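Local structure of dihydroorotase (Saccharomyces cerevisiae S288C, 6L0J) at residues G103-S108 / N135-K140. The protein catalyses the reversible, zinc-dependent interconversion of N-carbamoyl-L-aspartate and dihydroorotate, the third step of de novo pyrimidine biosynthesis. Residues are numbered along the deposited sequence; the frame is centred on the assembly and turned at random.
Sequences GVTTNS and NLHGEK. With ZN (zinc ion), chain F; LMR ((2S)-2-hydroxybutanedioic acid), chain G.
Thr105 and Val104 meet the imidazole of His137, a ligand of one of the two active-site zinc ions. The methyl CG2 of Thr105 lies over one face of the ring in a CH-pi contact, 4.1 Å from the centroid, while Val104 reaches the same ring obliquely, its CG2 3.6 Å from His137 CD2. The second Val104 methyl, CG1, rests near the backbone of Glu139 and Lys140. A chi1 of -170° swings the Thr105 hydroxyl away from the backbone N and toward the bound malate, where OG1 donates a short 2.5 Å hydrogen bond to O1B. The other oxygen of that malate carboxylate, O1A, binds the zinc held by His137 ND1 at 2.0 Å, so the two oxygens of one carboxylate are shared between the loop hydroxyl and the zinc. Replacing Thr105 with an alanine would probably leave O1B without this donor and the imidazole without the methyl lying over it.

Behind the metal, His137 NE2 gives its hydrogen to Glu139 OE1 (2.8 Å, 160°), which lies close to the ring plane and accepts through its anti lone pair. With ND1 on zinc and NE2 on the carboxylate, rotation of the imidazole is fixed; the inverse gamma turn centred on Gly138 brings Glu139 back to it. On the loop side, a type II turn from Thr105 to Ser108 is tied by Ser108 OG to Thr105 O at 2.7 Å. Further out, His180 shares the zinc and packs edge-to-face on His137, and Asn43 and Arg18 also hydrogen-bond the malate.

This is the C-terminal mouth of a TIM barrel, with the metal-binding histidine carried at the C-terminal end of strand 133-136. The carboxylate probably makes the imidazole a more electron-rich zinc ligand, and the malate, with a hydroxyl where carbamoyl aspartate has its ureido group, suggests that Thr105 could meet a substrate oxygen, though not necessarily in the same pose.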
# COMPACT_ATOMS: atom_id res chain seq x y z
N GLY A 103 4.26 -7.65 -16.27
CA GLY A 103 4.00 -6.42 -15.54
C GLY A 103 3.78 -6.54 -14.04
O GLY A 103 3.76 -5.51 -13.36
N VAL A 104 3.63 -7.75 -13.48
CA VAL A 104 3.18 -7.83 -12.09
C VAL A 104 4.31 -7.70 -11.08
O VAL A 104 4.02 -7.49 -9.89
CB VAL A 104 2.38 -9.12 -11.77
CG1 VAL A 104 1.19 -9.28 -12.73
CG2 VAL A 104 3.27 -10.36 -11.81
N THR A 105 5.57 -7.83 -11.48
CA THR A 105 6.63 -7.75 -10.47
C THR A 105 7.98 -7.42 -11.12
O THR A 105 8.06 -7.12 -12.31
CB THR A 105 6.71 -9.04 -9.65
OG1 THR A 105 7.58 -8.84 -8.52
CG2 THR A 105 7.21 -10.21 -10.51
N THR A 106 9.04 -7.46 -10.30
CA THR A 106 10.38 -7.09 -10.73
C THR A 106 10.81 -7.86 -11.98
O THR A 106 10.78 -9.09 -11.99
CB THR A 106 11.38 -7.37 -9.61
OG1 THR A 106 10.99 -6.65 -8.43
CG2 THR A 106 12.81 -6.99 -10.05
N ASN A 107 11.23 -7.13 -13.01
CA ASN A 107 11.80 -7.73 -14.21
C ASN A 107 10.82 -8.69 -14.87
O ASN A 107 11.20 -9.77 -15.33
CB ASN A 107 13.12 -8.46 -13.91
CG ASN A 107 14.24 -7.50 -13.52
OD1 ASN A 107 14.16 -6.31 -13.80
ND2 ASN A 107 15.30 -8.02 -12.88
N SER A 108 9.54 -8.31 -14.90
CA SER A 108 8.50 -9.16 -15.47
C SER A 108 7.97 -8.64 -16.79
O SER A 108 7.01 -9.22 -17.32
CB SER A 108 7.34 -9.30 -14.48
OG SER A 108 6.64 -8.07 -14.40
N ASN A 135 7.16 -23.30 -11.89
CA ASN A 135 6.94 -22.35 -10.81
C ASN A 135 6.10 -21.19 -11.32
O ASN A 135 6.36 -20.65 -12.40
CB ASN A 135 8.25 -21.81 -10.23
CG ASN A 135 9.32 -22.87 -10.11
OD1 ASN A 135 10.06 -23.13 -11.08
ND2 ASN A 135 9.39 -23.53 -8.96
N LEU A 136 5.11 -20.79 -10.53
CA LEU A 136 4.17 -19.75 -10.91
C LEU A 136 4.24 -18.59 -9.92
O LEU A 136 4.05 -18.80 -8.72
CB LEU A 136 2.75 -20.31 -10.96
CG LEU A 136 2.54 -21.51 -11.90
CD1 LEU A 136 1.10 -22.00 -11.80
CD2 LEU A 136 2.84 -21.10 -13.34
N HIS A 137 4.52 -17.39 -10.42
CA HIS A 137 4.14 -16.15 -9.72
C HIS A 137 2.67 -15.94 -10.08
O HIS A 137 2.33 -15.34 -11.11
CB HIS A 137 5.02 -14.96 -10.10
CG HIS A 137 4.66 -13.68 -9.37
ND1 HIS A 137 5.53 -13.05 -8.49
CD2 HIS A 137 3.52 -12.95 -9.36
CE1 HIS A 137 4.93 -11.99 -7.98
NE2 HIS A 137 3.71 -11.91 -8.48
N GLY A 138 1.80 -16.46 -9.23
CA GLY A 138 0.38 -16.54 -9.53
C GLY A 138 -0.41 -15.29 -9.23
O GLY A 138 -1.13 -15.23 -8.23
N GLU A 139 -0.28 -14.27 -10.08
CA GLU A 139 -1.07 -13.05 -9.96
C GLU A 139 -1.54 -12.66 -11.35
O GLU A 139 -0.74 -12.65 -12.29
CB GLU A 139 -0.26 -11.90 -9.37
CG GLU A 139 -0.06 -11.96 -7.86
CD GLU A 139 0.45 -10.64 -7.30
OE1 GLU A 139 1.67 -10.36 -7.47
OE2 GLU A 139 -0.36 -9.87 -6.73
N LYS A 140 -2.79 -12.34 -11.48
CA LYS A 140 -3.26 -11.81 -12.75
C LYS A 140 -2.91 -10.33 -12.87
O LYS A 140 -3.04 -9.58 -11.89
CB LYS A 140 -4.77 -11.98 -12.88
CG LYS A 140 -5.25 -13.44 -13.05
CD LYS A 140 -4.99 -13.94 -14.46
CE LYS A 140 -5.80 -15.19 -14.79
NZ LYS A 140 -7.17 -14.85 -15.30
ZN ZN F . 7.16 -13.68 -7.42
C1 LMR G . 9.03 -11.37 -6.97
O1A LMR G . 9.19 -12.58 -6.62
O1B LMR G . 7.88 -11.03 -7.32
C2 LMR G . 10.14 -10.29 -7.05
O2 LMR G . 10.00 -9.11 -6.24
C3 LMR G . 11.46 -10.82 -6.65
C4 LMR G . 12.37 -9.77 -7.27
O4A LMR G . 12.42 -8.56 -6.85
O4B LMR G . 13.01 -10.17 -8.24